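Uroporphyrinogen III cosynthase (HemD) (Helicobacter pylori, PDB 3P9Z) probably catalyses the cyclisation of linear hydroxymethylbilane to the macrocycle uroporphyrinogen III, with loss of water, in tetrapyrrole (haem) biosynthesis. Local coordinates at residues Glu6-His11 and Lys19-Asn24; Cys27-Glu32 and Val141-Leu146; Ile189-Thr194 and Pro212-Cys217. All coordinates share one frame; numbering follows the deposited sequence. Where two conformers were deposited one is given.

Contact 1. Residues Glu6-His11 and Lys19-Asn24; sequences EIVWVH and KTLILN
W9 and T20 pair across adjacent parallel strands, their side chains crossing at a slant. The W9 side chain can be followed outward: its CB lies 3.7 Å from OG1 of T20. Chi1 (-63°) sets CG anti to the carbonyl carbon; chi2 (88°) then puts CD1, at the ring edge, 3.8 Å from K19 O. The far six-membered ring leads away from strand 19-21 to helix 214-223, where W9 meets L218, and the indole also meets the Y18 ring; a large aromatic spans the distance from sheet to helix. T20 OG1 is itself bonded to I15 N and Y18 O, letting a small hydroxyl residue tie its own strand to the preceding loop. Between the backbones, W9 N donates to K19 O at 3.0 Å, L21 N to W9 O at 2.7 Å, and H11 N to L21 O at 3.2 Å, each nearly straight. Water continues the ladder at both ends: one molecule joins I7 O to K19 N, another accepts from N24 N and probably donates to H11 O. On the other face, V8 CG1 rests against L21 CD1 at 3.6 Å and against aliphatic K19 CG at 3.8 Å; compact branched valines at V8 and V10 fit both the extended backbone and this apolar layer. Strand 7-10 is also paired with strand 164-167 at its other edge. Helix 170-179 covers the face of L21 through F176, while helix 214-223 packs on the I7 and W9 face, giving a three-layer alpha/beta/alpha arrangement.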
ATOM      1  N   GLU A   6      -3.366 -11.016  23.618  1.00 32.04           N
ATOM      2  CA  GLU A   6      -3.452 -11.431  22.218  1.00 31.51           C
ATOM      3  C   GLU A   6      -2.860 -10.375  21.281  1.00 29.79           C
ATOM      4  O   GLU A   6      -3.179  -9.202  21.401  1.00 29.40           O
ATOM      5  CB  GLU A   6      -4.909 -11.636  21.812  1.00 32.07           C
ATOM      6  CG  GLU A   6      -5.484 -13.031  22.037  1.00 36.53           C
ATOM      7  CD  GLU A   6      -6.596 -13.339  21.033  1.00 42.14           C
ATOM      8  OE1 GLU A   6      -6.373 -13.205  19.804  1.00 42.72           O
ATOM      9  OE2 GLU A   6      -7.701 -13.703  21.477  1.00 46.45           O
ATOM     10  N   ILE A   7      -2.038 -10.808  20.335  1.00 28.08           N
ATOM     11  CA  ILE A   7      -1.467  -9.930  19.321  1.00 27.14           C
ATOM     12  C   ILE A   7      -2.277 -10.037  18.008  1.00 27.04           C
ATOM     13  O   ILE A   7      -2.400 -11.126  17.420  1.00 27.12           O
ATOM     14  CB  ILE A   7       0.026 -10.240  19.110  1.00 26.91           C
ATOM     15  CG1 ILE A   7       0.820  -9.917  20.383  1.00 26.41           C
ATOM     16  CG2 ILE A   7       0.602  -9.491  17.889  1.00 26.95           C
ATOM     17  CD1 ILE A   7       2.233 -10.512  20.429  1.00 27.35           C
ATOM     18  N   VAL A   8      -2.830  -8.904  17.572  1.00 25.51           N
ATOM     19  CA  VAL A   8      -3.663  -8.838  16.366  1.00 24.94           C
ATOM     20  C   VAL A   8      -3.079  -7.879  15.309  1.00 24.69           C
ATOM     21  O   VAL A   8      -2.795  -6.715  15.597  1.00 24.49           O
ATOM     22  CB  VAL A   8      -5.111  -8.419  16.717  1.00 24.95           C
ATOM     23  CG1 VAL A   8      -6.036  -8.524  15.508  1.00 24.30           C
ATOM     24  CG2 VAL A   8      -5.655  -9.272  17.846  1.00 24.82           C
ATOM     25  N   TRP A   9      -2.911  -8.384  14.086  1.00 24.21           N
ATOM     26  CA  TRP A   9      -2.451  -7.586  12.956  1.00 23.58           C
ATOM     27  C   TRP A   9      -3.655  -6.942  12.274  1.00 24.42           C
ATOM     28  O   TRP A   9      -4.658  -7.611  11.986  1.00 24.64           O
ATOM     29  CB  TRP A   9      -1.724  -8.469  11.942  1.00 23.49           C
ATOM     30  CG  TRP A   9      -0.468  -9.124  12.453  1.00 23.62           C
ATOM     31  CD1 TRP A   9      -0.374 -10.321  13.090  1.00 23.61           C
ATOM     32  CD2 TRP A   9       0.869  -8.615  12.350  1.00 22.98           C
ATOM     33  NE1 TRP A   9       0.947 -10.607  13.391  1.00 24.10           N
ATOM     34  CE2 TRP A   9       1.727  -9.568  12.946  1.00 24.66           C
ATOM     35  CE3 TRP A   9       1.425  -7.456  11.793  1.00 22.60           C
ATOM     36  CZ2 TRP A   9       3.115  -9.391  13.015  1.00 22.85           C
ATOM     37  CZ3 TRP A   9       2.809  -7.282  11.847  1.00 22.25           C
ATOM     38  CH2 TRP A   9       3.635  -8.244  12.462  1.00 24.19           C
ATOM     39  N   VAL A  10      -3.553  -5.643  12.022  1.00 23.66           N
ATOM     40  CA  VAL A  10      -4.538  -4.905  11.255  1.00 22.84           C
ATOM     41  C   VAL A  10      -3.763  -4.469  10.016  1.00 23.15           C
ATOM     42  O   VAL A  10      -2.984  -3.511  10.051  1.00 21.55           O
ATOM     43  CB  VAL A  10      -5.098  -3.684  12.042  1.00 23.30           C
ATOM     44  CG1 VAL A  10      -6.260  -3.042  11.290  1.00 24.03           C
ATOM     45  CG2 VAL A  10      -5.544  -4.094  13.462  1.00 21.87           C
ATOM     46  N   HIS A  11      -3.975  -5.199   8.923  1.00 23.34           N
ATOM     47  CA  HIS A  11      -3.026  -5.244   7.818  1.00 24.11           C
ATOM     48  C   HIS A  11      -3.736  -5.814   6.565  1.00 24.64           C
ATOM     49  O   HIS A  11      -4.922  -6.159   6.603  1.00 23.86           O
ATOM     50  CB  HIS A  11      -1.839  -6.122   8.271  1.00 24.48           C
ATOM     51  CG  HIS A  11      -0.771  -6.318   7.241  1.00 24.46           C
ATOM     52  ND1 HIS A  11      -0.160  -5.272   6.586  1.00 23.77           N
ATOM     53  CD2 HIS A  11      -0.195  -7.451   6.764  1.00 23.56           C
ATOM     54  CE1 HIS A  11       0.748  -5.750   5.750  1.00 23.68           C
ATOM     55  NE2 HIS A  11       0.737  -7.071   5.831  1.00 23.64           N
ATOM     56  N   LYS A  19      -3.913 -13.835  14.692  1.00 27.19           N
ATOM     57  CA  LYS A  19      -5.169 -13.208  14.286  1.00 28.12           C
ATOM     58  C   LYS A  19      -4.849 -11.965  13.416  1.00 28.10           C
ATOM     59  O   LYS A  19      -3.986 -11.143  13.757  1.00 27.40           O
ATOM     60  CB  LYS A  19      -5.994 -12.863  15.542  1.00 28.15           C
ATOM     61  CG  LYS A  19      -7.319 -12.102  15.297  1.00 31.95           C
ATOM     62  CD  LYS A  19      -8.162 -12.024  16.592  1.00 35.75           C
ATOM     63  CE  LYS A  19      -9.405 -11.118  16.437  1.00 38.65           C
ATOM     64  NZ  LYS A  19     -10.409 -11.681  15.463  1.00 40.40           N
ATOM     65  N   THR A  20      -5.511 -11.866  12.272  1.00 27.91           N
ATOM     66  CA  THR A  20      -5.340 -10.723  11.385  1.00 27.98           C
ATOM     67  C   THR A  20      -6.690 -10.142  10.946  1.00 28.07           C
ATOM     68  O   THR A  20      -7.570 -10.868  10.479  1.00 28.17           O
ATOM     69  CB  THR A  20      -4.495 -11.074  10.143  1.00 27.58           C
ATOM     70  OG1 THR A  20      -3.198 -11.539  10.552  1.00 27.47           O
ATOM     71  CG2 THR A  20      -4.303  -9.838   9.234  1.00 27.44           C
ATOM     72  N   LEU A  21      -6.830  -8.827  11.075  1.00 27.25           N
ATOM     73  CA  LEU A  21      -8.020  -8.127  10.599  1.00 27.15           C
ATOM     74  C   LEU A  21      -7.717  -7.518   9.232  1.00 26.16           C
ATOM     75  O   LEU A  21      -6.871  -6.626   9.125  1.00 26.04           O
ATOM     76  CB  LEU A  21      -8.424  -7.034  11.596  1.00 26.95           C
ATOM     77  CG  LEU A  21      -9.403  -7.358  12.745  1.00 29.19           C
ATOM     78  CD1 LEU A  21      -9.041  -8.630  13.496  1.00 31.22           C
ATOM     79  CD2 LEU A  21      -9.502  -6.195  13.735  1.00 27.62           C
ATOM     80  N   ILE A  22      -8.386  -8.013   8.194  1.00 25.54           N
ATOM     81  CA  ILE A  22      -8.217  -7.475   6.840  1.00 25.00           C
ATOM     82  C   ILE A  22      -9.507  -6.743   6.522  1.00 25.22           C
ATOM     83  O   ILE A  22     -10.504  -7.345   6.078  1.00 24.43           O
ATOM     84  CB  ILE A  22      -7.920  -8.588   5.789  1.00 25.85           C
ATOM     85  CG1 ILE A  22      -6.668  -9.388   6.188  1.00 25.34           C
ATOM     86  CG2 ILE A  22      -7.778  -7.988   4.332  1.00 24.40           C
ATOM     87  CD1 ILE A  22      -6.513 -10.737   5.427  1.00 25.27           C
ATOM     88  N   LEU A  23      -9.492  -5.436   6.761  1.00 24.39           N
ATOM     89  CA  LEU A  23     -10.715  -4.650   6.704  1.00 24.39           C
ATOM     90  C   LEU A  23     -10.885  -3.844   5.420  1.00 24.47           C
ATOM     91  O   LEU A  23     -11.924  -3.217   5.209  1.00 23.59           O
ATOM     92  CB  LEU A  23     -10.764  -3.709   7.895  1.00 24.37           C
ATOM     93  CG  LEU A  23     -10.563  -4.362   9.265  1.00 24.16           C
ATOM     94  CD1 LEU A  23     -10.497  -3.275  10.306  1.00 23.48           C
ATOM     95  CD2 LEU A  23     -11.688  -5.334   9.546  1.00 22.24           C
ATOM     96  N   ASN A  24      -9.842  -3.828   4.597  1.00 25.14           N
ATOM     97  CA  ASN A  24      -9.843  -3.077   3.341  1.00 25.80           C
ATOM     98  C   ASN A  24      -9.714  -4.066   2.209  1.00 26.32           C
ATOM     99  O   ASN A  24      -9.299  -5.202   2.432  1.00 26.48           O
ATOM    100  CB  ASN A  24      -8.654  -2.118   3.313  1.00 26.12           C
ATOM    101  CG  ASN A  24      -8.767  -1.046   4.353  1.00 26.71           C
ATOM    102  OD1 ASN A  24      -8.024  -1.036   5.341  1.00 27.75           O
ATOM    103  ND2 ASN A  24      -9.723  -0.155   4.168  1.00 24.07           N
TER
HETATM  104  O   HOH W   1      -3.246 -13.684  17.325  1.00 28.72           O
HETATM  105  O   HOH W   2      -6.909  -4.623   4.825  1.00 33.22           O

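Contact 2. Residues Cys27-Glu32 and Val141-Leu146; sequences CYYPLE and VYENKL
Chi1 sets CG of Y29 anti to its carbonyl carbon (-52°) and CG of E143 anti to its backbone N (-170°); the extended glutamate chain (chi2 -178°) then carries the carboxylate out to the phenol. The OH of Y29 donates to OE1 of E143 at 2.6 Å, which receives it on its lone pair anti to the other carboxylate oxygen. Tyrosine has the length for this reach, and the edge of its ring passes the glutamate chain on the way, CE2 lying 3.7 Å from CB of E143. Beneath this pair the strands run antiparallel: C27 N donates to E143 O at 2.8 Å, and E143 N returns a bond to C27 O at 2.9 Å. Strands 19-28 and 135-146 form the two-stranded connection between the two alpha/beta domains characteristic of uroporphyrinogen-III synthases, and this contact lies where it enters the second of them. There Y29 N approaches V141 O from above the carbonyl plane at 3.0 Å, and S51 OG also bonds that oxygen. On the face opposite C27 and E143, Y28 offers its ring edge, CD1, to CB of Y142 at 3.9 Å, while its aromatic bulk packs on helix 46-55 at F50. The Y142 side chain is about 4 Å from a bound malonate, probably a crystallisation component.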
ATOM      1  N   CYS A  27      -9.684  -2.573  -5.260  1.00 33.03           N
ATOM      2  CA  CYS A  27     -10.556  -2.632  -6.417  0.50 33.34           C
ATOM      3  C   CYS A  27      -9.765  -2.202  -7.651  1.00 33.26           C
ATOM      4  O   CYS A  27      -9.029  -1.221  -7.633  1.00 33.24           O
ATOM      5  CB  CYS A  27     -11.819  -1.799  -6.194  0.50 33.19           C
ATOM      6  SG  CYS A  27     -12.786  -2.361  -4.747  0.50 35.22           S
ATOM      7  N   TYR A  28      -9.892  -2.989  -8.713  1.00 33.10           N
ATOM      8  CA  TYR A  28      -9.108  -2.781  -9.931  1.00 33.24           C
ATOM      9  C   TYR A  28      -9.903  -2.116 -11.042  1.00 33.92           C
ATOM     10  O   TYR A  28     -11.070  -2.454 -11.254  1.00 34.45           O
ATOM     11  CB  TYR A  28      -8.541  -4.098 -10.432  1.00 32.58           C
ATOM     12  CG  TYR A  28      -7.537  -4.749  -9.517  1.00 32.04           C
ATOM     13  CD1 TYR A  28      -6.791  -4.005  -8.597  1.00 31.29           C
ATOM     14  CD2 TYR A  28      -7.300  -6.111  -9.605  1.00 31.36           C
ATOM     15  CE1 TYR A  28      -5.849  -4.624  -7.765  1.00 31.38           C
ATOM     16  CE2 TYR A  28      -6.364  -6.731  -8.790  1.00 32.63           C
ATOM     17  CZ  TYR A  28      -5.646  -5.986  -7.882  1.00 32.42           C
ATOM     18  OH  TYR A  28      -4.734  -6.631  -7.092  1.00 34.06           O
ATOM     19  N   TYR A  29      -9.263  -1.160 -11.725  1.00 33.93           N
ATOM     20  CA  TYR A  29      -9.854  -0.439 -12.847  1.00 34.37           C
ATOM     21  C   TYR A  29      -9.022  -0.659 -14.105  1.00 34.25           C
ATOM     22  O   TYR A  29      -7.804  -0.466 -14.094  1.00 33.76           O
ATOM     23  CB  TYR A  29      -9.953   1.061 -12.557  1.00 34.79           C
ATOM     24  CG  TYR A  29     -10.641   1.391 -11.259  1.00 37.07           C
ATOM     25  CD1 TYR A  29     -12.017   1.194 -11.105  1.00 40.00           C
ATOM     26  CD2 TYR A  29      -9.924   1.887 -10.182  1.00 38.38           C
ATOM     27  CE1 TYR A  29     -12.652   1.491  -9.906  1.00 41.54           C
ATOM     28  CE2 TYR A  29     -10.550   2.191  -8.982  1.00 40.52           C
ATOM     29  CZ  TYR A  29     -11.908   1.994  -8.851  1.00 41.82           C
ATOM     30  OH  TYR A  29     -12.523   2.288  -7.656  1.00 44.02           O
ATOM     31  N   PRO A  30      -9.676  -1.083 -15.196  1.00 34.49           N
ATOM     32  CA  PRO A  30      -8.946  -1.294 -16.447  1.00 34.04           C
ATOM     33  C   PRO A  30      -8.237  -0.027 -16.939  1.00 33.18           C
ATOM     34  O   PRO A  30      -8.723   1.090 -16.754  1.00 32.65           O
ATOM     35  CB  PRO A  30     -10.055  -1.715 -17.432  1.00 34.19           C
ATOM     36  CG  PRO A  30     -11.083  -2.356 -16.570  1.00 35.27           C
ATOM     37  CD  PRO A  30     -11.093  -1.481 -15.319  1.00 34.64           C
ATOM     38  N   LEU A  31      -7.079  -0.217 -17.544  1.00 32.77           N
ATOM     39  CA  LEU A  31      -6.374   0.878 -18.182  1.00 32.52           C
ATOM     40  C   LEU A  31      -6.978   1.104 -19.562  1.00 32.44           C
ATOM     41  O   LEU A  31      -6.852   0.254 -20.463  1.00 32.41           O
ATOM     42  CB  LEU A  31      -4.879   0.570 -18.260  1.00 31.97           C
ATOM     43  CG  LEU A  31      -3.963   1.616 -18.876  1.00 31.83           C
ATOM     44  CD1 LEU A  31      -3.849   2.846 -17.968  1.00 29.65           C
ATOM     45  CD2 LEU A  31      -2.607   0.959 -19.134  1.00 30.09           C
ATOM     46  N   GLU A  32      -7.634   2.249 -19.709  1.00 32.37           N
ATOM     47  CA  GLU A  32      -8.349   2.621 -20.929  1.00 32.91           C
ATOM     48  C   GLU A  32      -7.428   3.312 -21.931  1.00 32.98           C
ATOM     49  O   GLU A  32      -7.584   3.138 -23.155  1.00 33.54           O
ATOM     50  CB  GLU A  32      -9.530   3.545 -20.595  1.00 32.81           C
ATOM     51  N   VAL A 141      -5.461   3.021 -11.547  1.00 25.06           N
ATOM     52  CA  VAL A 141      -5.736   1.614 -11.866  1.00 25.02           C
ATOM     53  C   VAL A 141      -6.201   0.807 -10.656  1.00 25.52           C
ATOM     54  O   VAL A 141      -6.551  -0.372 -10.780  1.00 25.59           O
ATOM     55  CB  VAL A 141      -4.538   0.925 -12.583  1.00 24.72           C
ATOM     56  CG1 VAL A 141      -4.226   1.659 -13.932  1.00 25.71           C
ATOM     57  CG2 VAL A 141      -3.317   0.881 -11.691  1.00 22.63           C
ATOM     58  N   TYR A 142      -6.201   1.429  -9.480  1.00 26.17           N
ATOM     59  CA  TYR A 142      -6.729   0.737  -8.302  1.00 27.36           C
ATOM     60  C   TYR A 142      -7.167   1.695  -7.210  1.00 28.44           C
ATOM     61  O   TYR A 142      -6.791   2.870  -7.211  1.00 27.58           O
ATOM     62  CB  TYR A 142      -5.740  -0.320  -7.751  1.00 26.56           C
ATOM     63  CG  TYR A 142      -4.627   0.263  -6.916  1.00 26.57           C
ATOM     64  CD1 TYR A 142      -3.480   0.767  -7.521  1.00 25.69           C
ATOM     65  CD2 TYR A 142      -4.723   0.334  -5.521  1.00 26.33           C
ATOM     66  CE1 TYR A 142      -2.452   1.321  -6.780  1.00 24.97           C
ATOM     67  CE2 TYR A 142      -3.676   0.904  -4.754  1.00 26.36           C
ATOM     68  CZ  TYR A 142      -2.548   1.381  -5.406  1.00 25.43           C
ATOM     69  OH  TYR A 142      -1.507   1.944  -4.708  1.00 28.05           O
ATOM     70  N   GLU A 143      -7.975   1.162  -6.292  1.00 30.21           N
ATOM     71  CA  GLU A 143      -8.406   1.880  -5.108  1.00 31.49           C
ATOM     72  C   GLU A 143      -8.399   0.926  -3.918  1.00 32.10           C
ATOM     73  O   GLU A 143      -8.798  -0.243  -4.037  1.00 32.39           O
ATOM     74  CB  GLU A 143      -9.801   2.458  -5.320  1.00 31.77           C
ATOM     75  CG  GLU A 143     -10.223   3.424  -4.235  1.00 36.22           C
ATOM     76  CD  GLU A 143     -11.635   3.957  -4.417  1.00 41.28           C
ATOM     77  OE1 GLU A 143     -12.349   3.503  -5.336  1.00 42.76           O
ATOM     78  OE2 GLU A 143     -12.031   4.842  -3.629  1.00 45.17           O
ATOM     79  N   ASN A 144      -7.907   1.420  -2.786  1.00 32.44           N
ATOM     80  CA  ASN A 144      -7.917   0.672  -1.542  1.00 33.47           C
ATOM     81  C   ASN A 144      -9.149   1.132  -0.785  1.00 33.57           C
ATOM     82  O   ASN A 144      -9.235   2.288  -0.366  1.00 33.66           O
ATOM     83  CB  ASN A 144      -6.634   0.926  -0.738  1.00 34.17           C
ATOM     84  CG  ASN A 144      -6.578   0.118   0.553  1.00 36.19           C
ATOM     85  OD1 ASN A 144      -7.115  -0.991   0.640  1.00 37.31           O
ATOM     86  ND2 ASN A 144      -5.912   0.674   1.566  1.00 40.22           N
ATOM     87  N   LYS A 145     -10.105   0.224  -0.640  1.00 32.91           N
ATOM     88  CA  LYS A 145     -11.457   0.561  -0.228  1.00 33.31           C
ATOM     89  C   LYS A 145     -11.875  -0.213   1.031  1.00 31.83           C
ATOM     90  O   LYS A 145     -11.533  -1.390   1.185  1.00 30.94           O
ATOM     91  CB  LYS A 145     -12.399   0.159  -1.366  1.00 34.07           C
ATOM     92  CG  LYS A 145     -13.604   1.027  -1.538  1.00 37.99           C
ATOM     93  CD  LYS A 145     -14.233   0.760  -2.906  1.00 42.16           C
ATOM     94  CE  LYS A 145     -15.602   1.416  -3.027  1.00 44.38           C
ATOM     95  NZ  LYS A 145     -16.627   0.630  -2.280  1.00 46.69           N
ATOM     96  N   LEU A 146     -12.658   0.441   1.888  1.00 30.96           N
ATOM     97  CA  LEU A 146     -13.236  -0.192   3.080  1.00 29.96           C
ATOM     98  C   LEU A 146     -14.158  -1.364   2.729  1.00 29.54           C
ATOM     99  O   LEU A 146     -15.049  -1.212   1.910  1.00 28.33           O
ATOM    100  CB  LEU A 146     -14.027   0.837   3.900  1.00 29.76           C
ATOM    101  CG  LEU A 146     -14.671   0.286   5.180  1.00 29.91           C
ATOM    102  CD1 LEU A 146     -13.596  -0.065   6.210  1.00 28.17           C
ATOM    103  CD2 LEU A 146     -15.708   1.249   5.779  1.00 30.45           C
TER

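Contact 3. Residues Ile189-Thr194 and Pro212-Cys217; sequences ISIGNT and PSLEAC
I191 is the close-fitting piece here, set against the P212 backbone and C217. With CG1 anti to its backbone N (chi1 -165°), the longer branch is directed at the 212-217 segment: I191 CG1 comes to 3.6 Å from P212 C and to 3.8 Å from C217 SG. I191 CD1 goes on to lie 3.9 Å from S213 C. A branched, apolar isoleucine suits the place, its CG1 and CD1 reaching along 212-214 between P212 and the first helical turn. On the same tight side, P212 CA makes a CA-H...O contact of 3.3 Å with I191 O. The cysteine sulfur, SG of C217, also touches CA of I191 at 3.7 Å, and a small, weakly polar residue fits this buried spot, where the helix comes close to the chain as it leaves strand 187-190. Helix 193-201 links that strand to its parallel neighbour 206-208 in a beta-alpha-beta crossover, after which the chain enters helix 214-223. Both helices begin beside this contact: G192 takes the N-cap position of the first in a nearly fully extended conformation, and S213 that of the second. The S213 OG accepts from A216 N at 3.0 Å, which is why a short polar side chain fits the start of the helix. Toward solvent the joint is looser. CB of the exposed P212 ring stays 4.2 Å from CG1 of I191. L214 meets I191 with one methyl, CD2 to CD1 at 4.2 Å, and its side chain otherwise leads toward H11 and T168.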
ATOM      1  N   ILE A 189       0.013  -0.458  18.232  1.00 22.15           N
ATOM      2  CA  ILE A 189       1.344  -0.370  17.700  1.00 22.27           C
ATOM      3  C   ILE A 189       1.268   0.194  16.283  1.00 22.37           C
ATOM      4  O   ILE A 189       0.419  -0.215  15.490  1.00 21.81           O
ATOM      5  CB  ILE A 189       2.029  -1.766  17.710  1.00 22.46           C
ATOM      6  CG1 ILE A 189       2.256  -2.195  19.175  1.00 23.51           C
ATOM      7  CG2 ILE A 189       3.317  -1.751  16.867  1.00 21.98           C
ATOM      8  CD1 ILE A 189       3.073  -3.457  19.359  1.00 24.45           C
ATOM      9  N   SER A 190       2.159   1.137  15.979  1.00 22.11           N
ATOM     10  CA  SER A 190       2.219   1.731  14.659  1.00 22.31           C
ATOM     11  C   SER A 190       3.499   1.334  13.979  1.00 22.27           C
ATOM     12  O   SER A 190       4.569   1.349  14.606  1.00 21.31           O
ATOM     13  CB  SER A 190       2.173   3.255  14.779  1.00 21.97           C
ATOM     14  OG  SER A 190       0.905   3.666  15.246  1.00 22.45           O
ATOM     15  N   ILE A 191       3.402   1.009  12.691  1.00 22.16           N
ATOM     16  CA  ILE A 191       4.599   0.672  11.904  1.00 22.06           C
ATOM     17  C   ILE A 191       5.586   1.852  11.794  1.00 22.31           C
ATOM     18  O   ILE A 191       6.812   1.661  11.781  1.00 22.77           O
ATOM     19  CB  ILE A 191       4.216   0.139  10.482  1.00 22.55           C
ATOM     20  CG1 ILE A 191       5.422  -0.564   9.818  1.00 22.04           C
ATOM     21  CG2 ILE A 191       3.625   1.270   9.624  1.00 21.66           C
ATOM     22  CD1 ILE A 191       5.040  -1.648   8.753  1.00 21.82           C
ATOM     23  N   GLY A 192       5.056   3.071  11.721  1.00 22.13           N
ATOM     24  CA  GLY A 192       5.886   4.281  11.601  1.00 22.15           C
ATOM     25  C   GLY A 192       5.053   5.482  12.020  1.00 22.44           C
ATOM     26  O   GLY A 192       3.865   5.321  12.341  1.00 21.45           O
ATOM     27  N   ASN A 193       5.657   6.677  12.004  1.00 22.65           N
ATOM     28  CA  ASN A 193       4.995   7.856  12.586  1.00 23.38           C
ATOM     29  C   ASN A 193       3.800   8.375  11.798  1.00 23.51           C
ATOM     30  O   ASN A 193       2.912   8.985  12.368  1.00 24.08           O
ATOM     31  CB  ASN A 193       5.985   8.983  12.979  1.00 22.52           C
ATOM     32  CG  ASN A 193       6.825   9.525  11.797  1.00 24.95           C
ATOM     33  OD1 ASN A 193       6.518   9.335  10.604  1.00 23.76           O
ATOM     34  ND2 ASN A 193       7.900  10.216  12.148  1.00 23.60           N
ATOM     35  N   THR A 194       3.748   8.132  10.492  1.00 24.09           N
ATOM     36  CA  THR A 194       2.586   8.598   9.748  1.00 24.49           C
ATOM     37  C   THR A 194       1.330   7.899  10.268  1.00 23.82           C
ATOM     38  O   THR A 194       0.296   8.536  10.476  1.00 23.38           O
ATOM     39  CB  THR A 194       2.725   8.431   8.219  1.00 25.55           C
ATOM     40  OG1 THR A 194       2.843   7.050   7.909  1.00 27.47           O
ATOM     41  CG2 THR A 194       3.950   9.159   7.701  1.00 24.67           C
ATOM     42  N   PRO A 212      10.378   0.696  10.181  1.00 25.59           N
ATOM     43  CA  PRO A 212       9.023   0.462   9.665  1.00 25.75           C
ATOM     44  C   PRO A 212       8.919  -0.851   8.873  1.00 25.89           C
ATOM     45  O   PRO A 212       8.733  -0.847   7.655  1.00 25.35           O
ATOM     46  CB  PRO A 212       8.752   1.694   8.798  1.00 26.30           C
ATOM     47  CG  PRO A 212      10.126   2.153   8.339  1.00 26.60           C
ATOM     48  CD  PRO A 212      11.107   1.726   9.416  1.00 25.34           C
ATOM     49  N   SER A 213       9.032  -1.965   9.587  1.00 25.34           N
ATOM     50  CA  SER A 213       8.879  -3.285   8.995  1.00 25.33           C
ATOM     51  C   SER A 213       7.902  -4.095   9.839  1.00 24.77           C
ATOM     52  O   SER A 213       7.676  -3.777  11.011  1.00 24.26           O
ATOM     53  CB  SER A 213      10.232  -3.988   8.916  1.00 25.42           C
ATOM     54  OG  SER A 213      10.674  -4.357  10.214  1.00 26.51           O
ATOM     55  N   LEU A 214       7.310  -5.126   9.239  1.00 24.19           N
ATOM     56  CA  LEU A 214       6.429  -6.036   9.963  1.00 24.71           C
ATOM     57  C   LEU A 214       7.201  -6.738  11.070  1.00 24.51           C
ATOM     58  O   LEU A 214       6.672  -6.938  12.165  1.00 24.15           O
ATOM     59  CB  LEU A 214       5.797  -7.077   9.017  1.00 25.09           C
ATOM     60  CG  LEU A 214       4.968  -6.542   7.846  1.00 25.09           C
ATOM     61  CD1 LEU A 214       4.410  -7.723   7.027  1.00 25.86           C
ATOM     62  CD2 LEU A 214       3.839  -5.647   8.343  1.00 23.94           C
ATOM     63  N   GLU A 215       8.448  -7.097  10.771  1.00 23.94           N
ATOM     64  CA  GLU A 215       9.317  -7.762  11.734  1.00 25.09           C
ATOM     65  C   GLU A 215       9.529  -6.933  13.000  1.00 24.34           C
ATOM     66  O   GLU A 215       9.389  -7.449  14.112  1.00 24.43           O
ATOM     67  CB  GLU A 215      10.669  -8.118  11.095  1.00 25.33           C
ATOM     68  CG  GLU A 215      10.576  -9.177   9.979  1.00 28.48           C
ATOM     69  CD  GLU A 215      10.325  -8.609   8.567  1.00 31.21           C
ATOM     70  OE1 GLU A 215       9.936  -7.430   8.409  1.00 31.59           O
ATOM     71  OE2 GLU A 215      10.525  -9.370   7.597  1.00 35.32           O
ATOM     72  N   ALA A 216       9.862  -5.656  12.833  1.00 23.81           N
ATOM     73  CA  ALA A 216      10.009  -4.753  13.975  1.00 23.45           C
ATOM     74  C   ALA A 216       8.699  -4.530  14.740  1.00 23.15           C
ATOM     75  O   ALA A 216       8.729  -4.337  15.955  1.00 23.13           O
ATOM     76  CB  ALA A 216      10.622  -3.411  13.541  1.00 23.75           C
ATOM     77  N   CYS A 217       7.558  -4.573  14.050  1.00 22.43           N
ATOM     78  CA  CYS A 217       6.260  -4.469  14.717  1.00 22.70           C
ATOM     79  C   CYS A 217       6.016  -5.649  15.663  1.00 22.92           C
ATOM     80  O   CYS A 217       5.433  -5.496  16.743  1.00 22.01           O
ATOM     81  CB  CYS A 217       5.111  -4.430  13.704  1.00 22.49           C
ATOM     82  SG  CYS A 217       4.967  -2.922  12.737  1.00 25.05           S
TER

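Along the chain the contacts follow in series, 1, 2, then 3, and all reach one mixed sheet that runs through both domains by way of the connecting strands. Contacts 1 and 2 share strand 19-28, with centres about 23 Å apart; they meet where L23 O lies 3.7 Å from CD1 of L146. Contact 3 is about 14 Å from contact 1, centre to centre, and they join through the W9 ring, whose CH2 is 3.3 Å from L214 O. Contacts 2 and 3 lie on opposite sides of the chain's centre, about 26 Å between centres and not touching. Contacts 1 and 3 thus lie in the domain holding both chain ends, while contact 2 belongs to the two-strand connection; in this family the active site probably lies in the cleft between the domains.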